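Local coordinates for protein cyanophycinase-like exopeptidase (actinobacterium SCGC AAA027-L06, PDB 6NQC) that probably hydrolyses peptide bonds as a serine exopeptidase of family S51, the family of cyanophycinase and aspartyl dipeptidase, at residues G32-A37 with K77-Q82; I57-P62 with E109-A114. All blocks are in the same frame, centred on the assembly; numbering follows the deposited sequence.

Contact 1. Residues G32-A37 with K77-Q82; sequences GEYLPA and KQLGRQ. With SO4 (sulfate ion), chain B.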
ATOM      1  N   GLY A  32      -1.456  -2.247 -10.555  1.00 20.91           N
ATOM      2  CA  GLY A  32      -0.313  -2.199 -11.452  1.00 18.89           C
ATOM      3  C   GLY A  32       1.016  -2.288 -10.770  1.00 23.08           C
ATOM      4  O   GLY A  32       2.013  -1.821 -11.346  1.00 20.74           O
ATOM      5  N   GLU A  33       1.066  -2.852  -9.553  1.00 21.02           N
ATOM      6  CA  GLU A  33       2.337  -3.012  -8.867  1.00 18.57           C
ATOM      7  C   GLU A  33       3.326  -3.746  -9.771  1.00 20.17           C
ATOM      8  O   GLU A  33       2.955  -4.637 -10.548  1.00 22.41           O
ATOM      9  CB  GLU A  33       2.171  -3.754  -7.545  1.00 21.91           C
ATOM     10  CG  GLU A  33       1.775  -5.233  -7.652  1.00 24.23           C
ATOM     11  CD  GLU A  33       0.278  -5.438  -7.602  1.00 29.31           C
ATOM     12  OE1 GLU A  33      -0.346  -5.286  -8.649  1.00 27.45           O
ATOM     13  OE2 GLU A  33      -0.270  -5.712  -6.504  1.00 23.75           O
ATOM     14  N   TYR A  34       4.595  -3.340  -9.644  1.00 28.20           N
ATOM     15  CA  TYR A  34       5.736  -4.008 -10.264  1.00 23.49           C
ATOM     16  C   TYR A  34       5.697  -3.956 -11.780  1.00 27.97           C
ATOM     17  O   TYR A  34       6.448  -4.696 -12.443  1.00 25.57           O
ATOM     18  CB  TYR A  34       5.871  -5.461  -9.790  1.00 23.19           C
ATOM     19  CG  TYR A  34       5.809  -5.652  -8.290  1.00 19.81           C
ATOM     20  CD1 TYR A  34       6.212  -4.633  -7.439  1.00 19.73           C
ATOM     21  CD2 TYR A  34       5.323  -6.822  -7.731  1.00 19.71           C
ATOM     22  CE1 TYR A  34       6.149  -4.773  -6.066  1.00 24.56           C
ATOM     23  CE2 TYR A  34       5.260  -6.980  -6.320  1.00 17.03           C
ATOM     24  CZ  TYR A  34       5.692  -5.937  -5.505  1.00 16.67           C
ATOM     25  OH  TYR A  34       5.648  -6.025  -4.127  1.00 19.28           O
ATOM     26  N   LEU A  35       4.883  -3.116 -12.379  1.00 20.54           N
ATOM     27  CA  LEU A  35       4.839  -3.113 -13.843  1.00 26.75           C
ATOM     28  C   LEU A  35       5.562  -1.906 -14.439  1.00 26.91           C
ATOM     29  O   LEU A  35       5.785  -0.892 -13.755  1.00 18.74           O
ATOM     30  CB  LEU A  35       3.408  -3.170 -14.375  1.00 24.97           C
ATOM     31  CG  LEU A  35       2.697  -4.506 -14.105  1.00 36.38           C
ATOM     32  CD1 LEU A  35       1.389  -4.551 -14.891  1.00 31.25           C
ATOM     33  CD2 LEU A  35       3.557  -5.742 -14.395  1.00 41.40           C
ATOM     34  N   PRO A  36       5.981  -1.988 -15.710  1.00 29.92           N
ATOM     35  CA  PRO A  36       6.770  -0.885 -16.294  1.00 19.70           C
ATOM     36  C   PRO A  36       6.134   0.482 -16.157  1.00 23.99           C
ATOM     37  O   PRO A  36       6.845   1.472 -15.890  1.00 30.05           O
ATOM     38  CB  PRO A  36       6.891  -1.296 -17.775  1.00 27.97           C
ATOM     39  CG  PRO A  36       6.830  -2.772 -17.754  1.00 32.75           C
ATOM     40  CD  PRO A  36       5.852  -3.131 -16.632  1.00 35.01           C
ATOM     41  N   ALA A  37       4.805   0.551 -16.260  1.00 23.23           N
ATOM     42  CA  ALA A  37       4.112   1.833 -16.239  1.00 25.19           C
ATOM     43  C   ALA A  37       4.265   2.567 -14.906  1.00 30.13           C
ATOM     44  O   ALA A  37       4.165   3.803 -14.873  1.00 26.86           O
ATOM     45  CB  ALA A  37       2.621   1.619 -16.546  1.00 30.53           C
ATOM     46  N   LYS A  77       6.682 -13.325  -6.689  1.00 21.42           N
ATOM     47  CA  LYS A  77       8.121 -13.182  -6.466  1.00 23.84           C
ATOM     48  C   LYS A  77       8.864 -12.776  -7.745  1.00 20.86           C
ATOM     49  O   LYS A  77       9.668 -11.818  -7.756  1.00 20.70           O
ATOM     50  CB  LYS A  77       8.680 -14.493  -5.908  1.00 25.64           C
ATOM     51  CG  LYS A  77      10.069 -14.423  -5.336  1.00 24.99           C
ATOM     52  CD  LYS A  77      10.589 -15.823  -5.007  1.00 29.39           C
ATOM     53  CE  LYS A  77      12.032 -15.779  -4.595  1.00 36.25           C
ATOM     54  NZ  LYS A  77      12.407 -16.927  -3.696  1.00 45.16           N
ATOM     55  N   GLN A  78       8.576 -13.472  -8.846  1.00 22.32           N
ATOM     56  CA  GLN A  78       9.335 -13.248 -10.068  1.00 26.85           C
ATOM     57  C   GLN A  78       8.934 -11.939 -10.731  1.00 28.48           C
ATOM     58  O   GLN A  78       9.787 -11.219 -11.263  1.00 25.73           O
ATOM     59  CB  GLN A  78       9.137 -14.425 -11.025  1.00 33.44           C
ATOM     60  CG  GLN A  78      10.309 -15.398 -11.054  1.00 42.81           C
ATOM     61  CD  GLN A  78      11.627 -14.752 -11.531  1.00 39.11           C
ATOM     62  OE1 GLN A  78      11.742 -14.250 -12.668  1.00 38.36           O
ATOM     63  NE2 GLN A  78      12.621 -14.763 -10.662  1.00 41.86           N
ATOM     64  N   LEU A  79       7.645 -11.595 -10.687  1.00 21.24           N
ATOM     65  CA  LEU A  79       7.206 -10.263 -11.112  1.00 26.02           C
ATOM     66  C   LEU A  79       7.960  -9.161 -10.367  1.00 22.35           C
ATOM     67  O   LEU A  79       8.517  -8.231 -10.981  1.00 23.02           O
ATOM     68  CB  LEU A  79       5.704 -10.138 -10.873  1.00 27.16           C
ATOM     69  CG  LEU A  79       4.955  -9.029 -11.605  1.00 30.41           C
ATOM     70  CD1 LEU A  79       5.109  -9.197 -13.093  1.00 28.98           C
ATOM     71  CD2 LEU A  79       3.483  -9.055 -11.201  1.00 36.21           C
ATOM     72  N   GLY A  80       7.989  -9.247  -9.037  1.00 24.60           N
ATOM     73  CA  GLY A  80       8.691  -8.240  -8.256  1.00 20.71           C
ATOM     74  C   GLY A  80      10.193  -8.250  -8.474  1.00 24.60           C
ATOM     75  O   GLY A  80      10.830  -7.195  -8.510  1.00 23.84           O
ATOM     76  N   ARG A  81      10.783  -9.430  -8.595  1.00 26.80           N
ATOM     77  CA  ARG A  81      12.212  -9.500  -8.841  1.00 29.61           C
ATOM     78  C   ARG A  81      12.569  -8.836 -10.163  1.00 24.13           C
ATOM     79  O   ARG A  81      13.553  -8.093 -10.247  1.00 27.19           O
ATOM     80  CB  ARG A  81      12.668 -10.958  -8.823  1.00 24.27           C
ATOM     81  CG  ARG A  81      14.184 -11.134  -8.871  1.00 32.00           C
ATOM     82  CD  ARG A  81      14.549 -12.595  -8.609  1.00 47.60           C
ATOM     83  NE  ARG A  81      14.700 -12.907  -7.184  1.00 40.49           N
ATOM     84  CZ  ARG A  81      14.902 -14.133  -6.709  1.00 45.92           C
ATOM     85  NH1 ARG A  81      14.971 -15.175  -7.552  1.00 56.32           N
ATOM     86  NH2 ARG A  81      15.049 -14.323  -5.401  1.00 53.69           N
ATOM     87  N   GLN A  82      11.768  -9.066 -11.202  1.00 24.43           N
ATOM     88  CA  GLN A  82      12.075  -8.480 -12.508  1.00 25.24           C
ATOM     89  C   GLN A  82      11.898  -6.975 -12.506  1.00 29.31           C
ATOM     90  O   GLN A  82      12.645  -6.265 -13.180  1.00 20.12           O
ATOM     91  CB  GLN A  82      11.208  -9.141 -13.590  1.00 29.26           C
ATOM     92  CG  GLN A  82      11.534 -10.633 -13.733  1.00 28.81           C
ATOM     93  CD  GLN A  82      10.631 -11.388 -14.718  1.00 38.95           C
ATOM     94  OE1 GLN A  82      10.954 -12.515 -15.135  1.00 41.41           O
ATOM     95  NE2 GLN A  82       9.494 -10.788 -15.061  1.00 41.57           N
TER
HETATM   96  S   SO4 B 301      15.072 -12.989  -2.002  1.00 43.03           S
HETATM   97  O1  SO4 B 301      14.585 -14.309  -1.547  1.00 37.95           O
HETATM   98  O2  SO4 B 301      16.000 -13.146  -3.125  1.00 49.69           O
HETATM   99  O3  SO4 B 301      15.782 -12.299  -0.902  1.00 39.19           O
HETATM  100  O4  SO4 B 301      13.933 -12.215  -2.491  1.00 29.52           O
HETATM  101  O   HOH W   1       7.881  -6.951 -13.487  1.00 31.05           O

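Contact 2. Residues I57-P62 with E109-A114; sequences IFLQIP and ELVKDA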
ATOM      1  N   ILE A  57      17.078  -1.406  -0.640  1.00 18.72           N
ATOM      2  CA  ILE A  57      16.368  -2.636  -1.000  1.00 26.03           C
ATOM      3  C   ILE A  57      14.891  -2.332  -1.285  1.00 19.17           C
ATOM      4  O   ILE A  57      14.306  -1.404  -0.725  1.00 18.43           O
ATOM      5  CB  ILE A  57      16.477  -3.746   0.079  1.00 25.25           C
ATOM      6  CG1 ILE A  57      16.059  -3.205   1.438  1.00 23.31           C
ATOM      7  CG2 ILE A  57      17.902  -4.336   0.129  1.00 27.02           C
ATOM      8  CD1 ILE A  57      15.684  -4.304   2.392  1.00 24.35           C
ATOM      9  N   PHE A  58      14.315  -3.138  -2.180  1.00 20.82           N
ATOM     10  CA  PHE A  58      12.905  -3.150  -2.579  1.00 22.48           C
ATOM     11  C   PHE A  58      12.299  -4.377  -1.912  1.00 18.95           C
ATOM     12  O   PHE A  58      12.363  -5.494  -2.430  1.00 14.33           O
ATOM     13  CB  PHE A  58      12.812  -3.229  -4.099  1.00 19.81           C
ATOM     14  CG  PHE A  58      11.460  -2.983  -4.676  1.00 20.65           C
ATOM     15  CD1 PHE A  58      10.299  -2.984  -3.898  1.00 16.41           C
ATOM     16  CD2 PHE A  58      11.344  -2.747  -6.031  1.00 19.75           C
ATOM     17  CE1 PHE A  58       9.064  -2.767  -4.495  1.00 19.73           C
ATOM     18  CE2 PHE A  58      10.111  -2.523  -6.616  1.00 19.97           C
ATOM     19  CZ  PHE A  58       8.974  -2.534  -5.846  1.00 23.95           C
ATOM     20  N   LEU A  59      11.743  -4.173  -0.720  1.00 18.67           N
ATOM     21  CA  LEU A  59      11.228  -5.258   0.094  1.00 16.08           C
ATOM     22  C   LEU A  59       9.758  -5.470  -0.274  1.00 15.66           C
ATOM     23  O   LEU A  59       8.971  -4.520  -0.287  1.00 17.47           O
ATOM     24  CB  LEU A  59      11.407  -4.911   1.575  1.00 18.12           C
ATOM     25  CG  LEU A  59      11.486  -6.052   2.568  1.00 21.32           C
ATOM     26  CD1 LEU A  59      12.166  -5.638   3.869  1.00 23.30           C
ATOM     27  CD2 LEU A  59      10.053  -6.501   2.848  1.00 30.11           C
ATOM     28  N   GLN A  60       9.410  -6.691  -0.633  1.00 18.91           N
ATOM     29  CA  GLN A  60       8.116  -7.002  -1.243  1.00 16.13           C
ATOM     30  C   GLN A  60       7.373  -7.995  -0.367  1.00 19.55           C
ATOM     31  O   GLN A  60       7.919  -9.032   0.011  1.00 20.06           O
ATOM     32  CB  GLN A  60       8.308  -7.546  -2.653  1.00 16.80           C
ATOM     33  CG  GLN A  60       8.979  -6.535  -3.526  1.00 17.87           C
ATOM     34  CD  GLN A  60       9.466  -7.097  -4.835  1.00 23.85           C
ATOM     35  OE1 GLN A  60       9.342  -8.297  -5.095  1.00 20.36           O
ATOM     36  NE2 GLN A  60       9.986  -6.214  -5.690  1.00 21.31           N
ATOM     37  N   ILE A  61       6.158  -7.633   0.018  1.00 18.43           N
ATOM     38  CA  ILE A  61       5.380  -8.421   0.970  1.00 18.69           C
ATOM     39  C   ILE A  61       4.084  -8.850   0.296  1.00 16.50           C
ATOM     40  O   ILE A  61       3.208  -8.014  -0.034  1.00 17.15           O
ATOM     41  CB  ILE A  61       5.131  -7.639   2.270  1.00 15.14           C
ATOM     42  CG1 ILE A  61       6.473  -7.306   2.924  1.00 20.03           C
ATOM     43  CG2 ILE A  61       4.270  -8.453   3.178  1.00 25.36           C
ATOM     44  CD1 ILE A  61       6.378  -6.571   4.201  1.00 21.43           C
ATOM     45  N   PRO A  62       3.938 -10.156   0.034  1.00 17.08           N
ATOM     46  CA  PRO A  62       2.813 -10.634  -0.765  1.00 18.84           C
ATOM     47  C   PRO A  62       1.729 -11.270   0.080  1.00 16.96           C
ATOM     48  O   PRO A  62       0.919 -12.034  -0.436  1.00 19.31           O
ATOM     49  CB  PRO A  62       3.488 -11.686  -1.658  1.00 20.85           C
ATOM     50  CG  PRO A  62       4.401 -12.351  -0.661  1.00 17.34           C
ATOM     51  CD  PRO A  62       4.936 -11.231   0.233  1.00 21.45           C
ATOM     52  N   GLU A 109      13.733  -8.479  11.379  1.00 26.00           N
ATOM     53  CA  GLU A 109      14.962  -7.696  11.289  1.00 32.97           C
ATOM     54  C   GLU A 109      15.112  -7.021   9.924  1.00 26.63           C
ATOM     55  O   GLU A 109      15.519  -5.863   9.847  1.00 24.35           O
ATOM     56  CB  GLU A 109      16.170  -8.571  11.580  1.00 37.13           C
ATOM     57  CG  GLU A 109      16.516  -8.663  13.070  1.00 52.48           C
ATOM     58  CD  GLU A 109      16.780  -7.299  13.731  1.00 61.60           C
ATOM     59  OE1 GLU A 109      16.457  -7.148  14.935  1.00 67.82           O
ATOM     60  OE2 GLU A 109      17.313  -6.390  13.056  1.00 62.40           O
ATOM     61  N   LEU A 110      14.726  -7.710   8.848  1.00 25.14           N
ATOM     62  CA  LEU A 110      14.869  -7.181   7.495  1.00 22.48           C
ATOM     63  C   LEU A 110      14.020  -5.935   7.246  1.00 20.71           C
ATOM     64  O   LEU A 110      14.439  -5.012   6.531  1.00 23.65           O
ATOM     65  CB  LEU A 110      14.463  -8.243   6.481  1.00 24.85           C
ATOM     66  CG  LEU A 110      15.571  -9.039   5.791  1.00 38.16           C
ATOM     67  CD1 LEU A 110      14.947 -10.246   5.063  1.00 35.33           C
ATOM     68  CD2 LEU A 110      16.397  -8.207   4.861  1.00 35.31           C
ATOM     69  N   VAL A 111      12.798  -5.903   7.781  1.00 23.18           N
ATOM     70  CA  VAL A 111      11.902  -4.792   7.476  1.00 21.81           C
ATOM     71  C   VAL A 111      12.318  -3.512   8.170  1.00 23.51           C
ATOM     72  O   VAL A 111      11.791  -2.438   7.856  1.00 22.85           O
ATOM     73  CB  VAL A 111      10.439  -5.084   7.860  1.00 23.11           C
ATOM     74  CG1 VAL A 111       9.879  -6.168   6.940  1.00 22.68           C
ATOM     75  CG2 VAL A 111      10.329  -5.490   9.331  1.00 20.96           C
ATOM     76  N   LYS A 112      13.251  -3.593   9.108  1.00 21.19           N
ATOM     77  CA  LYS A 112      13.590  -2.451   9.929  1.00 18.01           C
ATOM     78  C   LYS A 112      14.618  -1.540   9.277  1.00 21.29           C
ATOM     79  O   LYS A 112      14.845  -0.435   9.779  1.00 25.93           O
ATOM     80  CB  LYS A 112      14.108  -2.913  11.304  1.00 29.76           C
ATOM     81  CG  LYS A 112      13.004  -3.496  12.175  1.00 26.97           C
ATOM     82  CD  LYS A 112      13.431  -3.646  13.615  1.00 36.37           C
ATOM     83  CE  LYS A 112      13.160  -5.060  14.113  1.00 47.63           C
ATOM     84  NZ  LYS A 112      12.604  -5.089  15.504  1.00 43.37           N
ATOM     85  N   ASP A 113      15.223  -1.962   8.168  1.00 18.08           N
ATOM     86  CA  ASP A 113      16.080  -1.055   7.370  1.00 21.79           C
ATOM     87  C   ASP A 113      15.861  -1.312   5.875  1.00 21.19           C
ATOM     88  O   ASP A 113      16.630  -2.017   5.217  1.00 26.73           O
ATOM     89  CB  ASP A 113      17.547  -1.236   7.778  1.00 27.04           C
ATOM     90  CG  ASP A 113      18.474  -0.245   7.114  1.00 27.03           C
ATOM     91  OD1 ASP A 113      18.016   0.521   6.234  1.00 29.20           O
ATOM     92  OD2 ASP A 113      19.664  -0.262   7.480  1.00 30.91           O
ATOM     93  N   ALA A 114      14.810  -0.708   5.321  1.00 18.71           N
ATOM     94  CA  ALA A 114      14.438  -0.945   3.930  1.00 17.01           C
ATOM     95  C   ALA A 114      14.048   0.375   3.286  1.00 19.55           C
ATOM     96  O   ALA A 114      13.221   1.105   3.833  1.00 20.18           O
ATOM     97  CB  ALA A 114      13.311  -1.988   3.844  1.00 18.39           C
TER

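Contact 1. Residues G32-A37 with K77-Q82
Tyr-34 lays one face of its ring on Gly-80 of helix 70-87, whose CA stands 3.6 Å above the ring plane, offset toward the rim. This is a CH-pi contact, with Gly-80 CA 4.1 Å from the ring centroid and 26° off the normal. The opposite face carries CG of Glu-33, so the phenol is held between its own neighbour and the helix backbone. Glycine suits the site, since a CB there would sit tightly against Tyr-34 CE2. The guanidinium of Arg-81, on another side of the helix, meets a sulfate at its edge and in its plane: NH2 donates to O2 of the ion at 2.7 Å, with a bent N-H...O angle of 131°.

Beside the ring, CB of Tyr-34 lies 4.1 Å from CG of Leu-79. With CG swung opposite the backbone N (chi1 -162°), Leu-79 sends its isobutyl group out to the loop, where its CD1 reaches Leu-35 CD2 at 4.0 Å. A water donates to both Tyr-34 O and Leu-79 O, each 2.9 Å away, and bridges 32-37 and 77-82, which share no direct hydrogen bond; further along the helix, Gln-83 NE2 bonds to Leu-35 O. Trading Tyr-34 for an alanine would probably leave Gly-80 CA and Glu-33 CG without the ring between them. OE2 of Glu-33 accepts a hydrogen bond from Gly-121 N, close to a possible Ser-His-Glu triad. The chemistry is thus chiefly apolar, with one water linking two carbonyls, and it fastens the loop after strand 26-29 to helix 70-87.

Contact 2. Residues I57-P62 with E109-A114
Ile-57 starts the contact by reaching Ala-114 with the end of its longer branch, CD1 lying 3.6 Å from Ala-114 CB. Its CG1 stands between the backbone N and the carbonyl carbon (chi1 53°), and that turn brings CG1 to 3.7 Å from Ala-114 CA while CD1 also touches Asp-113 O. Phe-58 turns to the other side of the sheet, in the usual alternation of a strand. Leu-59 then pushes CD1 into the turn formed by Leu-110 to Asp-113. This one methyl packs 3.6 Å from Leu-110 O and also touches Val-111 CA and Ala-114 CB. Its other methyl, CD2, meets Val-111 CG1 at 4.1 Å, so the valine branch touches both ends of the leucine fork. Past Gln-60, which again faces away, Ile-61 closes the row more loosely, with CD1 4.5 Å from Val-111 CG1, and also packs on Ile-140 of helix 135-145.

Asp-113 takes its carboxylate elsewhere, with OD1 accepting from Lys-55 N, two residues before Ile-57. No hydrogen bond crosses the contact: methyl packing seats the end of helix 105-110 and the connection into strand 116-119 on one face of the parallel part of the mixed sheet, in an alpha/beta/alpha layered fold.

Overall arrangement
Strand 57-61 belongs to contact 2 and offers its other side to contact 1; the centres of the two contacts lie about 16 Å apart. Contact 2 uses the face bearing Ile-57, Leu-59 and Ile-61, while contact 1 meets the side bearing Phe-58 and Gln-60. They touch directly through those last two residues. Gly-80 O and Gln-60 NE2, 3.1 Å apart, probably share a hydrogen bond, and Tyr-34 CE1 packs 3.6 Å from Phe-58 CZ. Helices on both faces thus sandwich the sheet. Glu-33 of contact 1 lies near, without touching, a possible triad of Ser-154, His-189 and Glu-219, consistent with a serine peptidase site; the sulfate, probably from the crystallisation liquor, also accepts from Phe-93 N.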